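Local structure of putative heme binding protein (Tannerella forsythia, 6EU8) at residues 76-81 with 141-146; 68-73 with 162-167. The protein probably binds heme as a member of the HmuY-like family, although its heme-binding properties differ from those of Porphyromonas gingivalis HmuY. One frame throughout, in Å; residues are numbered along the deposited sequence.

Contact 1: 76-81 with 141-146; sequences FDIRTN and KTWIVE
The indole of Trp143 meets Phe76 twice, through its N-H and its benzene rim. NE1 of Trp143 donates to the backbone O of Phe76 at 2.9 Å; an N-H...O angle of 167° makes it nearly straight, and the oxygen lies near the indole plane. The rim and phenyl form an offset edge-to-face pair: centroids of the Trp143 six-membered ring and Phe76 ring are 5.5 Å apart, planes at 86°, with CZ2 of Trp143 3.6 Å from CD1 of Phe76. Chi1 of Trp143 is 80°, setting CG between backbone N and carbonyl carbon and sending the indole toward residues 76-78. CD1 of Ile144 lies over one face of the phenyl, near its rim, and over one face of the Trp143 indole, 3.6 Å above the plane; its CG1 is 4.1 Å from CD2 of Phe76, and CG1 of Ile78 approaches CD1 of Trp143 at 3.7 Å. A water donating to both Phe76 O and Lys141 O gives the former a second bond. The contact joins the start of strand 77-80, outermost in a four-stranded antiparallel sheet, to a 3-10 turn leading into strand 144-146, with Ala177 of strand 169-178 touching both aromatics and Phe160 of strand 160-163 packing on Trp143.

Contact 2: 68-73 with 162-167; sequences KWHIAI and VKFKDG
One face of the Phe164 ring receives His70, which supplies both its CB and the edge of its imidazole. CB of His70 makes a CH-pi contact, 3.8 Å from the ring centroid and 21° off the normal, shifted toward the CE1 side, where CB of His70 and CE1 of Phe164 are 3.5 Å apart. Beyond it the imidazole stands edge-to-face, with ring centroids of His70 and Phe164 4.9 Å apart and planes at 61°; its CD2 comes 3.8 Å from CG of Phe164. At the phenyl edge, near its plane, CG2 of Ile71 lies 4.0 Å from CE1 of Phe164. The His70 chi1 of -59° places CG beside the backbone N, directing the imidazole toward the phenyl CG end. Both imidazole nitrogens of His70 have polar partners: ND1 bonds to the backbone N of Leu30, and NE2 meets a water at 3.0 Å that donates to OD2 of Asp166 at 2.7 Å. These links would restrain rotation of the imidazole. Phe193 of strand 184-194 touches both rings. The arrangement is an aromatic packing between two beta elements: a classic bulge, in which His70 and Ile71 both face Val28, and the type I turn Phe164-Gly167 following strand 160-163.

Overall arrangement
From the N terminus, the chain first enters contact 2 at 68-73, runs through strand 71-74 and soon reaches 76-81 of contact 1. It returns at 141-146, closing contact 1 after 59 intervening residues, and only then arrives at 162-167 to close contact 2 after 88. Contact 1 is therefore nested inside the larger loop. Their centres are about 14 Å apart, and neighbouring strands 71-74 and 77-80 join them directly: Arg79 N lies 2.9 Å from Ala72 O, a probable hydrogen bond. The four-stranded sheet is thus tied at 77-80 to the approach to strand 144-146 and, at the bulge opening strand 71-74, to the turn that follows strand 160-163 of the large antiparallel sheet.

Contact 1: 76-81 with 141-146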
loop_
_atom_site.group_PDB
_atom_site.type_symbol
_atom_site.label_atom_id
_atom_site.label_comp_id
_atom_site.label_asym_id
_atom_site.label_seq_id
_atom_site.Cartn_x
_atom_site.Cartn_y
_atom_site.Cartn_z
ATOM N N PHE A 76 -1.118 6.649 0.059
ATOM C CA PHE A 76 -0.537 6.096 1.308
ATOM C C PHE A 76 -1.246 4.821 1.765
ATOM O O PHE A 76 -0.963 4.296 2.865
ATOM C CB PHE A 76 -0.481 7.153 2.425
ATOM C CG PHE A 76 0.410 8.355 2.136
ATOM C CD1 PHE A 76 1.507 8.296 1.270
ATOM C CD2 PHE A 76 0.116 9.570 2.755
ATOM C CE1 PHE A 76 2.310 9.404 1.048
ATOM C CE2 PHE A 76 0.930 10.695 2.514
ATOM C CZ PHE A 76 1.997 10.604 1.682
ATOM N N ASP A 77 -2.171 4.335 0.936
ATOM C CA ASP A 77 -2.851 3.035 1.184
ATOM C C ASP A 77 -1.927 1.876 0.787
ATOM O O ASP A 77 -1.336 1.875 -0.299
ATOM C CB ASP A 77 -4.109 2.931 0.338
ATOM C CG ASP A 77 -5.056 4.081 0.537
ATOM O OD1 ASP A 77 -5.551 4.251 1.667
ATOM O OD2 ASP A 77 -5.353 4.810 -0.441
ATOM N N ILE A 78 -1.825 0.880 1.670
ATOM C CA ILE A 78 -0.950 -0.297 1.462
ATOM C C ILE A 78 -1.810 -1.540 1.605
ATOM O O ILE A 78 -2.564 -1.668 2.606
ATOM C CB ILE A 78 0.179 -0.423 2.514
ATOM C CG1 ILE A 78 0.828 0.919 2.811
ATOM C CG2 ILE A 78 1.215 -1.452 2.059
ATOM C CD1 ILE A 78 1.577 1.486 1.676
ATOM N N ARG A 79 -1.757 -2.427 0.604
ATOM C CA ARG A 79 -2.399 -3.748 0.719
ATOM C C ARG A 79 -1.371 -4.850 0.482
ATOM O O ARG A 79 -0.245 -4.603 0.068
ATOM C CB ARG A 79 -3.570 -3.910 -0.248
ATOM C CG ARG A 79 -3.162 -3.984 -1.708
ATOM C CD ARG A 79 -4.275 -4.455 -2.613
ATOM N NE ARG A 79 -4.549 -5.881 -2.417
ATOM C CZ ARG A 79 -5.147 -6.666 -3.305
ATOM N NH1 ARG A 79 -5.562 -6.201 -4.481
ATOM N NH2 ARG A 79 -5.306 -7.972 -2.993
ATOM N N THR A 80 -1.821 -6.087 0.729
ATOM C CA THR A 80 -1.024 -7.287 0.483
ATOM C C THR A 80 -1.710 -8.171 -0.561
ATOM O O THR A 80 -2.866 -7.942 -0.923
ATOM C CB THR A 80 -0.833 -8.094 1.795
ATOM O OG1 THR A 80 -2.074 -8.692 2.208
ATOM C CG2 THR A 80 -0.261 -7.223 2.898
ATOM N N ASN A 81 -0.991 -9.220 -1.000
ATOM C CA ASN A 81 -1.566 -10.217 -1.942
ATOM C C ASN A 81 -2.069 -11.412 -1.133
ATOM O O ASN A 81 -1.392 -12.459 -1.067
ATOM C CB ASN A 81 -0.525 -10.626 -2.993
ATOM C CG ASN A 81 -1.116 -11.461 -4.110
ATOM O OD1 ASN A 81 -2.327 -11.678 -4.155
ATOM N ND2 ASN A 81 -0.276 -11.901 -5.034
ATOM N N LYS A 141 -1.743 0.453 7.256
ATOM C CA LYS A 141 -2.240 1.861 7.133
ATOM C C LYS A 141 -1.625 2.755 8.195
ATOM O O LYS A 141 -1.406 3.962 7.966
ATOM C CB LYS A 141 -3.760 1.881 7.265
ATOM C CG LYS A 141 -4.456 3.215 6.964
ATOM C CD LYS A 141 -5.936 3.154 7.360
ATOM C CE LYS A 141 -6.568 4.528 7.492
ATOM N NZ LYS A 141 -7.070 5.013 6.191
ATOM N N THR A 142 -1.307 2.177 9.345
ATOM C CA THR A 142 -0.700 2.938 10.440
ATOM C C THR A 142 0.748 3.389 10.235
ATOM O O THR A 142 1.313 4.054 11.126
ATOM C CB THR A 142 -0.826 2.205 11.787
ATOM O OG1 THR A 142 0.083 1.095 11.865
ATOM C CG2 THR A 142 -2.264 1.764 12.034
ATOM N N TRP A 143 1.384 3.067 9.103
ATOM C CA TRP A 143 2.723 3.593 8.783
ATOM C C TRP A 143 2.741 5.135 8.782
ATOM O O TRP A 143 3.776 5.722 9.031
ATOM C CB TRP A 143 3.274 3.030 7.464
ATOM C CG TRP A 143 2.773 3.651 6.158
ATOM C CD1 TRP A 143 1.606 3.407 5.499
ATOM C CD2 TRP A 143 3.506 4.575 5.347
ATOM N NE1 TRP A 143 1.542 4.161 4.344
ATOM C CE2 TRP A 143 2.721 4.852 4.208
ATOM C CE3 TRP A 143 4.761 5.180 5.474
ATOM C CZ2 TRP A 143 3.140 5.734 3.203
ATOM C CZ3 TRP A 143 5.194 6.044 4.460
ATOM C CH2 TRP A 143 4.386 6.306 3.334
ATOM N N ILE A 144 1.586 5.748 8.501
ATOM C CA ILE A 144 1.393 7.210 8.654
ATOM C C ILE A 144 0.699 7.455 9.999
ATOM O O ILE A 144 -0.401 6.971 10.235
ATOM C CB ILE A 144 0.508 7.753 7.504
ATOM C CG1 ILE A 144 1.162 7.560 6.134
ATOM C CG2 ILE A 144 0.073 9.210 7.758
ATOM C CD1 ILE A 144 2.482 8.269 5.938
ATOM N N VAL A 145 1.351 8.217 10.887
ATOM C CA VAL A 145 0.722 8.654 12.118
ATOM C C VAL A 145 -0.272 9.812 11.816
ATOM O O VAL A 145 -1.401 9.794 12.311
ATOM C CB VAL A 145 1.758 9.137 13.147
ATOM C CG1 VAL A 145 1.075 9.649 14.439
ATOM C CG2 VAL A 145 2.763 8.021 13.474
ATOM N N GLU A 146 0.203 10.810 11.070
ATOM C CA GLU A 146 -0.614 11.985 10.678
ATOM C C GLU A 146 -0.263 12.394 9.264
ATOM O O GLU A 146 0.915 12.420 8.899
ATOM C CB GLU A 146 -0.242 13.222 11.514
ATOM C CG GLU A 146 -0.670 13.320 12.946
ATOM C CD GLU A 146 -0.439 14.756 13.427
ATOM O OE1 GLU A 146 -1.158 15.656 12.938
ATOM O OE2 GLU A 146 0.501 14.992 14.216
HETATM O O HOH W 1 -1.926 5.272 5.387
#

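Contact 2: 68-73 with 162-167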
loop_
_atom_site.group_PDB
_atom_site.type_symbol
_atom_site.label_atom_id
_atom_site.label_comp_id
_atom_site.label_asym_id
_atom_site.label_seq_id
_atom_site.Cartn_x
_atom_site.Cartn_y
_atom_site.Cartn_z
ATOM N N LYS A 68 4.559 -12.007 -10.168
ATOM C CA LYS A 68 4.173 -12.335 -8.796
ATOM C C LYS A 68 4.419 -11.083 -7.948
ATOM O O LYS A 68 5.299 -10.301 -8.271
ATOM C CB LYS A 68 5.010 -13.490 -8.217
ATOM C CG LYS A 68 4.607 -14.878 -8.704
ATOM C CD LYS A 68 5.430 -15.942 -7.983
ATOM C CE LYS A 68 4.947 -17.356 -8.273
ATOM N NZ LYS A 68 5.540 -17.869 -9.538
ATOM N N TRP A 69 3.659 -10.925 -6.875
ATOM C CA TRP A 69 3.798 -9.726 -6.028
ATOM C C TRP A 69 3.337 -9.977 -4.592
ATOM O O TRP A 69 2.586 -10.913 -4.311
ATOM C CB TRP A 69 3.082 -8.525 -6.692
ATOM C CG TRP A 69 1.602 -8.699 -6.789
ATOM C CD1 TRP A 69 0.909 -9.398 -7.746
ATOM C CD2 TRP A 69 0.617 -8.196 -5.878
ATOM N NE1 TRP A 69 -0.430 -9.370 -7.484
ATOM C CE2 TRP A 69 -0.647 -8.635 -6.342
ATOM C CE3 TRP A 69 0.680 -7.412 -4.712
ATOM C CZ2 TRP A 69 -1.845 -8.326 -5.672
ATOM C CZ3 TRP A 69 -0.488 -7.115 -4.052
ATOM C CH2 TRP A 69 -1.741 -7.557 -4.534
ATOM N N HIS A 70 3.814 -9.105 -3.678
ATOM C CA HIS A 70 3.638 -9.248 -2.260
ATOM C C HIS A 70 2.840 -8.105 -1.612
ATOM O O HIS A 70 1.952 -8.363 -0.799
ATOM C CB HIS A 70 5.005 -9.358 -1.619
ATOM C CG HIS A 70 5.791 -10.524 -2.136
ATOM N ND1 HIS A 70 6.778 -10.387 -3.076
ATOM C CD2 HIS A 70 5.686 -11.846 -1.876
ATOM C CE1 HIS A 70 7.267 -11.582 -3.370
ATOM N NE2 HIS A 70 6.617 -12.477 -2.661
ATOM N N ILE A 71 3.209 -6.865 -1.948
ATOM C CA ILE A 71 2.475 -5.679 -1.456
ATOM C C ILE A 71 2.145 -4.754 -2.627
ATOM O O ILE A 71 2.754 -4.833 -3.684
ATOM C CB ILE A 71 3.236 -4.893 -0.342
ATOM C CG1 ILE A 71 4.519 -4.254 -0.851
ATOM C CG2 ILE A 71 3.517 -5.787 0.881
ATOM C CD1 ILE A 71 5.113 -3.260 0.136
ATOM N N ALA A 72 1.122 -3.901 -2.457
ATOM C CA ALA A 72 0.741 -2.882 -3.448
ATOM C C ALA A 72 0.385 -1.575 -2.758
ATOM O O ALA A 72 -0.131 -1.578 -1.638
ATOM C CB ALA A 72 -0.403 -3.355 -4.308
ATOM N N ILE A 73 0.691 -0.475 -3.452
ATOM C CA ILE A 73 0.638 0.866 -2.883
ATOM C C ILE A 73 -0.208 1.778 -3.807
ATOM O O ILE A 73 -0.004 1.822 -5.029
ATOM C CB ILE A 73 2.071 1.441 -2.682
ATOM C CG1 ILE A 73 2.936 0.479 -1.824
ATOM C CG2 ILE A 73 2.017 2.846 -2.045
ATOM C CD1 ILE A 73 4.357 0.976 -1.623
ATOM N N VAL A 162 5.173 -8.703 7.704
ATOM C CA VAL A 162 4.120 -9.165 6.811
ATOM C C VAL A 162 4.409 -10.614 6.393
ATOM O O VAL A 162 5.505 -10.892 5.904
ATOM C CB VAL A 162 4.020 -8.290 5.546
ATOM C CG1 VAL A 162 2.737 -8.591 4.793
ATOM C CG2 VAL A 162 4.052 -6.791 5.894
ATOM N N LYS A 163 3.404 -11.471 6.563
ATOM C CA LYS A 163 3.440 -12.895 6.125
ATOM C C LYS A 163 2.682 -13.043 4.824
ATOM O O LYS A 163 1.526 -12.554 4.726
ATOM C CB LYS A 163 2.746 -13.807 7.154
ATOM C CG LYS A 163 3.374 -13.849 8.532
ATOM C CD LYS A 163 2.434 -14.362 9.635
ATOM C CE LYS A 163 2.240 -15.862 9.622
ATOM N NZ LYS A 163 1.773 -16.305 10.963
ATOM N N PHE A 164 3.289 -13.735 3.838
ATOM C CA PHE A 164 2.740 -13.859 2.479
ATOM C C PHE A 164 2.139 -15.238 2.179
ATOM O O PHE A 164 2.362 -16.192 2.939
ATOM C CB PHE A 164 3.793 -13.456 1.454
ATOM C CG PHE A 164 4.288 -12.047 1.655
ATOM C CD1 PHE A 164 3.417 -10.976 1.460
ATOM C CD2 PHE A 164 5.587 -11.792 2.082
ATOM C CE1 PHE A 164 3.844 -9.675 1.692
ATOM C CE2 PHE A 164 6.029 -10.487 2.296
ATOM C CZ PHE A 164 5.144 -9.429 2.105
ATOM N N LYS A 165 1.351 -15.303 1.095
ATOM C CA LYS A 165 0.530 -16.483 0.783
ATOM C C LYS A 165 1.340 -17.753 0.497
ATOM O O LYS A 165 0.797 -18.859 0.643
ATOM C CB LYS A 165 -0.451 -16.206 -0.367
ATOM C CG LYS A 165 0.167 -16.007 -1.734
ATOM C CD LYS A 165 -0.880 -15.630 -2.770
ATOM C CE LYS A 165 -0.236 -15.441 -4.138
ATOM N NZ LYS A 165 -1.162 -15.831 -5.243
ATOM N N ASP A 166 2.607 -17.592 0.102
ATOM C CA ASP A 166 3.540 -18.731 -0.056
ATOM C C ASP A 166 4.356 -19.149 1.197
ATOM O O ASP A 166 5.208 -20.044 1.113
ATOM C CB ASP A 166 4.458 -18.509 -1.274
ATOM C CG ASP A 166 5.508 -17.442 -1.050
ATOM O OD1 ASP A 166 5.287 -16.577 -0.166
ATOM O OD2 ASP A 166 6.532 -17.463 -1.778
ATOM N N GLY A 167 4.106 -18.544 2.352
ATOM C CA GLY A 167 4.917 -18.787 3.555
ATOM C C GLY A 167 6.160 -17.904 3.752
ATOM O O GLY A 167 6.772 -17.948 4.828
HETATM O O HOH W 2 6.269 -15.354 -3.458
#